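Local coordinates for GNAT family acetyltransferase (Mycobacterium smegmatis, PDB 6C30), which probably transfers an acetyl group from acetyl-CoA to an amino group, most likely a protein N-terminus, as a RimJ-type member of the GNAT family, at residues H149-V155 with H190-T196; P11-V17 with M87-V91. One frame throughout, in Å; residues are numbered along the deposited sequence.

Contact 1 of 2, residues H149-V155 with H190-T196; sequences HRIEATV and HLLVAIT
Arg150 and Ala194 touch across two antiparallel strands in the mixed sheet of the GNAT acetyltransferase fold, the guanidinium bringing NH2 to 3.6 Å from Ala194 CB. The arginine chain is extended from CG to NE and leaves the backbone with CG anti to the backbone N (chi1 178°), which lays it along the sheet until it reaches Glu152. There NH1 and NH2 both grip one oxygen end-on, Arg150 NH1 at 2.9 Å from Glu152 OE2, in a salt bridge that lies close to the guanidinium plane; NH2 approaches the anti lone pair of OE2, while NH1 comes from above the carboxylate plane. Glu174 gives NH2 a second anionic partner and Ser114 bonds NH1, so the arginine's rotation is well fixed. Leu192, its CG likewise opposite the backbone N (chi1 177°), crosses Glu152 obliquely, setting CD1 3.6 Å from Glu152 OE2, with CD2 at the edge of the guanidinium. Near the start of strand 150-155, Thr196 CB sits over one face of the His149 ring, toward its rim; both side chains turn a polar atom to Glu198. On the opposite face of the sheet from Arg150 the two segments present apolar side chains. Ala153 is small enough to admit Val193 CG2 at 3.8 Å from Ala153 CB, and beta-branched Val155 suits an extended backbone, resting CG1 4.1 Å from Leu191 CB. Three hydrogen-bonded pairs, Ile151 with Ile195, Ala153 with Val193 and Val155 with Leu191, each exchange two backbone bonds. The N-to-C directions of the short segments differ by 159°. Strand 150-155 also pairs in parallel with strand 114-121, and strand 186-196 pairs antiparallel with strand 172-180, while helix 160-169 packs against Val155 and Leu191.

Contact 2 of 2, residues P11-V17 with M87-V91; sequences PGWPDTV and MLPFV
Trp13 lays its indole against Pro89 and presents an edge to Phe90, and these two approaches define the contact. Pro89 CD lies over the face of the six-membered ring of Trp13, 3.8 Å from its centroid and 24° off the normal, a CH-pi contact; the Trp13 and Pro89 side chains cross at about a right angle. The ring is sandwiched, since Pro14 CB sits above the centre of the opposite face, a placement consistent with the cis peptide bond before Pro14. Trp13 carries CG anti to its own nitrogen (chi1 -179°), sending the indole toward Pro89 and Phe90 of strand 88-94. Phe90 meets it edge-to-face: the planes stand at 69° with centroids 5.5 Å apart, and Trp13 CZ3 comes 3.9 Å above the phenyl plane, toward the rim. In the plane of that same phenyl, at its edge, lies the carbonyl of Asp15, with Asp15 O 3.3 Å from Phe90 CE1. Leu88 slides past the indole in the opposite direction; Leu88 CB is 3.9 Å from Trp13 CE3, and Leu88 CD2 reaches Gly12 O at 3.6 Å. Gly12 has a positive phi, which favours glycine, and its carbonyl is bonded by His141 of helix 130-143. Val17 adds a methyl beside the phenyl ring. The loop before strand 17-22 thus packs on a strand of the GNAT sheet at a side that meets the second subunit, whose Ala219 also packs on Trp13. No hydrogen bond joins the two segments, and Asp15 O is buried without a partner, its close neighbour across the contact being the weakly positive rim of Phe90. The loop is therefore held to this strand by ring packing and shape, which are less directional than hydrogen bonds.

How the contacts relate
Both contacts belong to the one mixed sheet, but in different ways. Contact 1 is strand pairing within it, secured by backbone hydrogen bonds and by a charged cluster on its partly exposed face; contact 2 lays the loop before strand 17-22 on strand 88-94, with no hydrogen bond between its segments. Contact 2 is the more buried, and aromatic and proline packing replaces the polar network. The centres of contact 1 and contact 2 are about 19 Å apart. The nearest atoms of contact 1 and contact 2 are about 8 Å apart, so the two do not touch. Contact 2 also meets the second subunit, whereas no other chain of the assembly reaches contact 1.

Contact 1 of 2, residues H149-V155 with H190-T196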
ATOM      1  N   HIS A 149       3.567  25.936   4.494  1.00 14.63           N
ATOM      2  CA  HIS A 149       4.813  26.601   4.859  1.00 15.01           C
ATOM      3  C   HIS A 149       5.356  26.173   6.228  1.00 15.20           C
ATOM      4  O   HIS A 149       6.548  26.274   6.489  1.00 15.48           O
ATOM      5  CB  HIS A 149       4.608  28.122   4.838  1.00 16.52           C
ATOM      6  CG  HIS A 149       5.798  28.896   5.310  1.00 17.24           C
ATOM      7  ND1 HIS A 149       5.857  29.490   6.552  1.00 15.56           N
ATOM      8  CD2 HIS A 149       6.989  29.148   4.715  1.00 19.12           C
ATOM      9  CE1 HIS A 149       7.028  30.087   6.698  1.00 17.67           C
ATOM     10  NE2 HIS A 149       7.734  29.892   5.597  1.00 18.56           N
ATOM     11  N   ARG A 150       4.477  25.670   7.088  1.00 15.34           N
ATOM     12  CA  ARG A 150       4.843  25.391   8.470  1.00 13.61           C
ATOM     13  C   ARG A 150       4.041  24.210   9.002  1.00 14.63           C
ATOM     14  O   ARG A 150       2.855  24.080   8.704  1.00 14.08           O
ATOM     15  CB  ARG A 150       4.608  26.642   9.323  1.00 14.88           C
ATOM     16  CG  ARG A 150       4.894  26.510  10.808  1.00 15.32           C
ATOM     17  CD  ARG A 150       4.783  27.879  11.512  1.00 15.00           C
ATOM     18  NE  ARG A 150       5.002  27.747  12.950  1.00 15.63           N
ATOM     19  CZ  ARG A 150       4.086  27.305  13.803  1.00 13.23           C
ATOM     20  NH1 ARG A 150       2.877  26.975  13.361  1.00 14.58           N
ATOM     21  NH2 ARG A 150       4.374  27.201  15.093  1.00 14.14           N
ATOM     22  N   ILE A 151       4.701  23.354   9.772  1.00 12.33           N
ATOM     23  CA  ILE A 151       4.030  22.298  10.517  1.00 13.29           C
ATOM     24  C   ILE A 151       4.463  22.368  11.977  1.00 12.85           C
ATOM     25  O   ILE A 151       5.657  22.511  12.281  1.00 14.42           O
ATOM     26  CB  ILE A 151       4.340  20.910   9.931  1.00 13.32           C
ATOM     27  CG1 ILE A 151       3.745  20.779   8.520  1.00 13.00           C
ATOM     28  CG2 ILE A 151       3.822  19.797  10.838  1.00 14.25           C
ATOM     29  CD1 ILE A 151       2.228  20.863   8.468  1.00 15.44           C
ATOM     30  N   GLU A 152       3.495  22.293  12.887  1.00 12.33           N
ATOM     31  CA  GLU A 152       3.786  22.293  14.311  1.00 12.26           C
ATOM     32  C   GLU A 152       3.259  21.031  14.973  1.00 12.68           C
ATOM     33  O   GLU A 152       2.469  20.295  14.375  1.00 12.40           O
ATOM     34  CB  GLU A 152       3.172  23.520  14.990  1.00 12.48           C
ATOM     35  CG  GLU A 152       1.648  23.503  14.970  1.00 13.23           C
ATOM     36  CD  GLU A 152       1.016  24.728  15.603  1.00 13.68           C
ATOM     37  OE1 GLU A 152      -0.159  24.634  16.007  1.00 16.82           O
ATOM     38  OE2 GLU A 152       1.672  25.793  15.694  1.00 15.01           O
ATOM     39  N   ALA A 153       3.706  20.787  16.197  1.00 12.31           N
ATOM     40  CA  ALA A 153       3.202  19.673  17.002  1.00 12.17           C
ATOM     41  C   ALA A 153       3.232  20.065  18.463  1.00 12.54           C
ATOM     42  O   ALA A 153       3.986  20.964  18.866  1.00 12.78           O
ATOM     43  CB  ALA A 153       4.021  18.406  16.780  1.00 13.32           C
ATOM     44  N   THR A 154       2.385  19.419  19.259  1.00 12.84           N
ATOM     45  CA  THR A 154       2.378  19.654  20.697  1.00 12.89           C
ATOM     46  C   THR A 154       2.672  18.350  21.428  1.00 13.43           C
ATOM     47  O   THR A 154       2.267  17.259  20.995  1.00 16.23           O
ATOM     48  CB  THR A 154       1.039  20.263  21.180  1.00 13.54           C
ATOM     49  OG1 THR A 154      -0.049  19.446  20.727  1.00 15.85           O
ATOM     50  CG2 THR A 154       0.873  21.663  20.617  1.00 14.70           C
ATOM     51  N   VAL A 155       3.413  18.452  22.523  1.00 12.21           N
ATOM     52  CA  VAL A 155       3.870  17.267  23.229  1.00 13.86           C
ATOM     53  C   VAL A 155       4.101  17.635  24.690  1.00 13.42           C
ATOM     54  O   VAL A 155       4.664  18.687  24.975  1.00 13.97           O
ATOM     55  CB  VAL A 155       5.159  16.698  22.565  1.00 14.20           C
ATOM     56  CG1 VAL A 155       6.256  17.757  22.461  1.00 15.59           C
ATOM     57  CG2 VAL A 155       5.650  15.465  23.308  1.00 14.93           C
ATOM     58  N   HIS A 190       1.745  21.691  27.392  1.00 13.54           N
ATOM     59  CA  HIS A 190       2.339  21.041  26.227  1.00 13.05           C
ATOM     60  C   HIS A 190       3.391  21.960  25.621  1.00 13.10           C
ATOM     61  O   HIS A 190       3.149  23.162  25.458  1.00 13.79           O
ATOM     62  CB  HIS A 190       1.281  20.715  25.164  1.00 14.25           C
ATOM     63  CG  HIS A 190       0.435  19.515  25.474  1.00 11.75           C
ATOM     64  ND1 HIS A 190      -0.447  19.478  26.532  1.00 12.08           N
ATOM     65  CD2 HIS A 190       0.318  18.319  24.841  1.00 12.41           C
ATOM     66  CE1 HIS A 190      -1.058  18.304  26.549  1.00 12.69           C
ATOM     67  NE2 HIS A 190      -0.619  17.588  25.529  1.00 13.21           N
ATOM     68  N   LEU A 191       4.559  21.412  25.305  1.00 13.80           N
ATOM     69  CA  LEU A 191       5.517  22.113  24.460  1.00 12.94           C
ATOM     70  C   LEU A 191       4.960  22.259  23.056  1.00 13.24           C
ATOM     71  O   LEU A 191       4.250  21.377  22.571  1.00 13.17           O
ATOM     72  CB  LEU A 191       6.848  21.362  24.410  1.00 16.52           C
ATOM     73  CG  LEU A 191       7.650  21.373  25.711  1.00 16.73           C
ATOM     74  CD1 LEU A 191       8.600  20.201  25.729  1.00 18.08           C
ATOM     75  CD2 LEU A 191       8.402  22.686  25.879  1.00 20.74           C
ATOM     76  N   LEU A 192       5.265  23.381  22.422  1.00 12.73           N
ATOM     77  CA  LEU A 192       4.973  23.589  21.020  1.00 12.37           C
ATOM     78  C   LEU A 192       6.278  23.480  20.254  1.00 13.96           C
ATOM     79  O   LEU A 192       7.247  24.180  20.575  1.00 13.82           O
ATOM     80  CB  LEU A 192       4.329  24.964  20.798  1.00 14.39           C
ATOM     81  CG  LEU A 192       4.025  25.350  19.353  1.00 13.11           C
ATOM     82  CD1 LEU A 192       2.949  24.445  18.778  1.00 14.00           C
ATOM     83  CD2 LEU A 192       3.604  26.814  19.246  1.00 15.76           C
ATOM     84  N   VAL A 193       6.309  22.609  19.255  1.00 12.72           N
ATOM     85  CA  VAL A 193       7.489  22.476  18.405  1.00 13.17           C
ATOM     86  C   VAL A 193       7.074  22.713  16.950  1.00 13.14           C
ATOM     87  O   VAL A 193       5.899  22.570  16.612  1.00 13.07           O
ATOM     88  CB  VAL A 193       8.178  21.094  18.569  1.00 12.00           C
ATOM     89  CG1 VAL A 193       8.531  20.829  20.029  1.00 14.68           C
ATOM     90  CG2 VAL A 193       7.307  19.969  18.010  1.00 13.69           C
ATOM     91  N   ALA A 194       8.018  23.089  16.085  1.00 13.02           N
ATOM     92  CA  ALA A 194       7.661  23.474  14.730  1.00 12.85           C
ATOM     93  C   ALA A 194       8.828  23.358  13.766  1.00 13.11           C
ATOM     94  O   ALA A 194       9.998  23.336  14.165  1.00 13.65           O
ATOM     95  CB  ALA A 194       7.129  24.905  14.701  1.00 13.42           C
ATOM     96  N   ILE A 195       8.493  23.293  12.489  1.00 12.89           N
ATOM     97  CA  ILE A 195       9.489  23.353  11.431  1.00 13.32           C
ATOM     98  C   ILE A 195       8.846  24.059  10.237  1.00 15.20           C
ATOM     99  O   ILE A 195       7.639  23.934  10.020  1.00 14.80           O
ATOM    100  CB  ILE A 195      10.006  21.928  11.072  1.00 14.86           C
ATOM    101  CG1 ILE A 195      11.191  22.005  10.104  1.00 14.41           C
ATOM    102  CG2 ILE A 195       8.884  21.029  10.516  1.00 15.02           C
ATOM    103  CD1 ILE A 195      11.828  20.650   9.800  1.00 15.89           C
ATOM    104  N   THR A 196       9.626  24.841   9.490  1.00 15.71           N
ATOM    105  CA  THR A 196       9.062  25.517   8.324  1.00 15.11           C
ATOM    106  C   THR A 196       9.725  24.993   7.052  1.00 15.91           C
ATOM    107  O   THR A 196      10.763  24.331   7.112  1.00 17.34           O
ATOM    108  CB  THR A 196       9.187  27.067   8.411  1.00 17.78           C
ATOM    109  OG1 THR A 196      10.567  27.458   8.348  1.00 18.53           O
ATOM    110  CG2 THR A 196       8.562  27.599   9.697  1.00 17.78           C
TER

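Contact 2 of 2, residues P11-V17 with M87-V91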
ATOM      1  N   PRO A  11      -5.912  20.363  -1.358  1.00 18.22           N
ATOM      2  CA  PRO A  11      -4.702  19.954  -2.076  1.00 20.05           C
ATOM      3  C   PRO A  11      -3.961  18.826  -1.353  1.00 17.80           C
ATOM      4  O   PRO A  11      -3.840  18.859  -0.129  1.00 16.99           O
ATOM      5  CB  PRO A  11      -3.857  21.236  -2.100  1.00 20.47           C
ATOM      6  CG  PRO A  11      -4.370  22.046  -0.950  1.00 20.00           C
ATOM      7  CD  PRO A  11      -5.832  21.758  -0.887  1.00 19.87           C
ATOM      8  N   GLY A  12      -3.486  17.839  -2.102  1.00 18.17           N
ATOM      9  CA  GLY A  12      -2.725  16.752  -1.519  1.00 17.39           C
ATOM     10  C   GLY A  12      -3.586  15.692  -0.857  1.00 15.34           C
ATOM     11  O   GLY A  12      -3.061  14.796  -0.208  1.00 16.28           O
ATOM     12  N   TRP A  13      -4.900  15.782  -1.041  1.00 15.20           N
ATOM     13  CA  TRP A  13      -5.831  14.806  -0.466  1.00 16.11           C
ATOM     14  C   TRP A  13      -6.907  14.398  -1.472  1.00 18.10           C
ATOM     15  O   TRP A  13      -7.455  15.255  -2.164  1.00 18.53           O
ATOM     16  CB  TRP A  13      -6.506  15.366   0.789  1.00 15.32           C
ATOM     17  CG  TRP A  13      -7.439  14.366   1.399  1.00 14.86           C
ATOM     18  CD1 TRP A  13      -8.784  14.263   1.201  1.00 14.39           C
ATOM     19  CD2 TRP A  13      -7.077  13.294   2.269  1.00 14.22           C
ATOM     20  NE1 TRP A  13      -9.286  13.191   1.902  1.00 14.95           N
ATOM     21  CE2 TRP A  13      -8.257  12.585   2.575  1.00 14.44           C
ATOM     22  CE3 TRP A  13      -5.864  12.869   2.826  1.00 15.05           C
ATOM     23  CZ2 TRP A  13      -8.262  11.478   3.426  1.00 14.23           C
ATOM     24  CZ3 TRP A  13      -5.870  11.762   3.668  1.00 14.47           C
ATOM     25  CH2 TRP A  13      -7.059  11.083   3.955  1.00 14.81           C
ATOM     26  N   PRO A  14      -7.229  13.096  -1.555  1.00 16.27           N
ATOM     27  CA  PRO A  14      -6.522  11.981  -0.919  1.00 16.40           C
ATOM     28  C   PRO A  14      -5.248  11.646  -1.680  1.00 17.98           C
ATOM     29  O   PRO A  14      -5.124  11.976  -2.859  1.00 17.50           O
ATOM     30  CB  PRO A  14      -7.535  10.831  -0.981  1.00 16.69           C
ATOM     31  CG  PRO A  14      -8.417  11.156  -2.126  1.00 19.82           C
ATOM     32  CD  PRO A  14      -8.445  12.651  -2.265  1.00 17.88           C
ATOM     33  N   ASP A  15      -4.303  11.006  -1.005  1.00 14.76           N
ATOM     34  CA  ASP A  15      -3.045  10.621  -1.630  1.00 15.00           C
ATOM     35  C   ASP A  15      -2.400   9.563  -0.761  1.00 14.25           C
ATOM     36  O   ASP A  15      -2.829   9.344   0.383  1.00 14.14           O
ATOM     37  CB  ASP A  15      -2.116  11.834  -1.793  1.00 16.57           C
ATOM     38  CG  ASP A  15      -1.124  11.675  -2.936  1.00 19.17           C
ATOM     39  OD1 ASP A  15      -1.055  10.582  -3.536  1.00 18.11           O
ATOM     40  OD2 ASP A  15      -0.396  12.655  -3.223  1.00 21.19           O
ATOM     41  N   THR A  16      -1.378   8.910  -1.302  1.00 16.18           N
ATOM     42  CA  THR A  16      -0.498   8.074  -0.507  1.00 16.14           C
ATOM     43  C   THR A  16       0.862   8.756  -0.412  1.00 17.68           C
ATOM     44  O   THR A  16       1.169   9.667  -1.185  1.00 17.67           O
ATOM     45  CB  THR A  16      -0.341   6.678  -1.109  1.00 17.31           C
ATOM     46  OG1 THR A  16       0.328   6.769  -2.374  1.00 18.28           O
ATOM     47  CG2 THR A  16      -1.700   6.027  -1.333  1.00 19.39           C
ATOM     48  N   VAL A  17       1.665   8.335   0.556  1.00 14.95           N
ATOM     49  CA  VAL A  17       3.023   8.851   0.699  1.00 16.01           C
ATOM     50  C   VAL A  17       3.950   7.655   0.861  1.00 15.78           C
ATOM     51  O   VAL A  17       3.605   6.681   1.532  1.00 14.64           O
ATOM     52  CB  VAL A  17       3.171   9.812   1.898  1.00 15.34           C
ATOM     53  CG1 VAL A  17       4.512  10.536   1.826  1.00 18.92           C
ATOM     54  CG2 VAL A  17       2.022  10.826   1.927  1.00 17.61           C
ATOM     55  N   MET A  87      -8.063  18.740   7.350  1.00 13.48           N
ATOM     56  CA  MET A  87      -7.271  17.645   7.907  1.00 14.49           C
ATOM     57  C   MET A  87      -6.780  16.742   6.799  1.00 13.02           C
ATOM     58  O   MET A  87      -7.364  16.702   5.715  1.00 14.69           O
ATOM     59  CB  MET A  87      -8.090  16.816   8.895  1.00 12.83           C
ATOM     60  CG  MET A  87      -8.605  17.572  10.111  1.00 14.94           C
ATOM     61  SD  MET A  87      -9.455  16.510  11.311  1.00 16.92           S
ATOM     62  CE  MET A  87      -8.056  15.764  12.129  1.00 17.20           C
ATOM     63  N   LEU A  88      -5.700  16.011   7.077  1.00 12.06           N
ATOM     64  CA  LEU A  88      -5.290  14.879   6.239  1.00 12.06           C
ATOM     65  C   LEU A  88      -5.038  13.700   7.174  1.00 13.57           C
ATOM     66  O   LEU A  88      -3.985  13.601   7.816  1.00 12.99           O
ATOM     67  CB  LEU A  88      -4.037  15.175   5.399  1.00 12.92           C
ATOM     68  CG  LEU A  88      -4.170  16.221   4.281  1.00 13.79           C
ATOM     69  CD1 LEU A  88      -4.014  17.653   4.788  1.00 14.50           C
ATOM     70  CD2 LEU A  88      -3.153  15.936   3.181  1.00 15.66           C
ATOM     71  N   PRO A  89      -6.021  12.804   7.273  1.00 11.76           N
ATOM     72  CA  PRO A  89      -5.935  11.679   8.210  1.00 11.99           C
ATOM     73  C   PRO A  89      -5.353  10.418   7.566  1.00 11.41           C
ATOM     74  O   PRO A  89      -6.045   9.707   6.836  1.00 12.05           O
ATOM     75  CB  PRO A  89      -7.392  11.471   8.632  1.00 11.82           C
ATOM     76  CG  PRO A  89      -8.186  11.892   7.408  1.00 13.58           C
ATOM     77  CD  PRO A  89      -7.396  13.027   6.782  1.00 12.98           C
ATOM     78  N   PHE A  90      -4.079  10.151   7.834  1.00 11.48           N
ATOM     79  CA  PHE A  90      -3.418   8.970   7.296  1.00 10.89           C
ATOM     80  C   PHE A  90      -3.285   7.840   8.302  1.00 11.76           C
ATOM     81  O   PHE A  90      -3.267   8.041   9.526  1.00 11.84           O
ATOM     82  CB  PHE A  90      -2.005   9.306   6.802  1.00 11.84           C
ATOM     83  CG  PHE A  90      -1.949  10.276   5.658  1.00 12.11           C
ATOM     84  CD1 PHE A  90      -2.161   9.837   4.356  1.00 13.20           C
ATOM     85  CD2 PHE A  90      -1.617  11.613   5.872  1.00 12.86           C
ATOM     86  CE1 PHE A  90      -2.076  10.725   3.289  1.00 12.93           C
ATOM     87  CE2 PHE A  90      -1.537  12.510   4.808  1.00 12.62           C
ATOM     88  CZ  PHE A  90      -1.770  12.062   3.517  1.00 13.36           C
ATOM     89  N   VAL A  91      -3.149   6.643   7.746  1.00 12.12           N
ATOM     90  CA  VAL A  91      -2.739   5.447   8.470  1.00 10.70           C
ATOM     91  C   VAL A  91      -1.271   5.201   8.158  1.00 11.34           C
ATOM     92  O   VAL A  91      -0.829   5.380   7.012  1.00 11.53           O
ATOM     93  CB  VAL A  91      -3.591   4.230   8.063  1.00 10.12           C
ATOM     94  CG1 VAL A  91      -2.963   2.914   8.527  1.00 12.52           C
ATOM     95  CG2 VAL A  91      -5.012   4.394   8.606  1.00 11.88           C
TER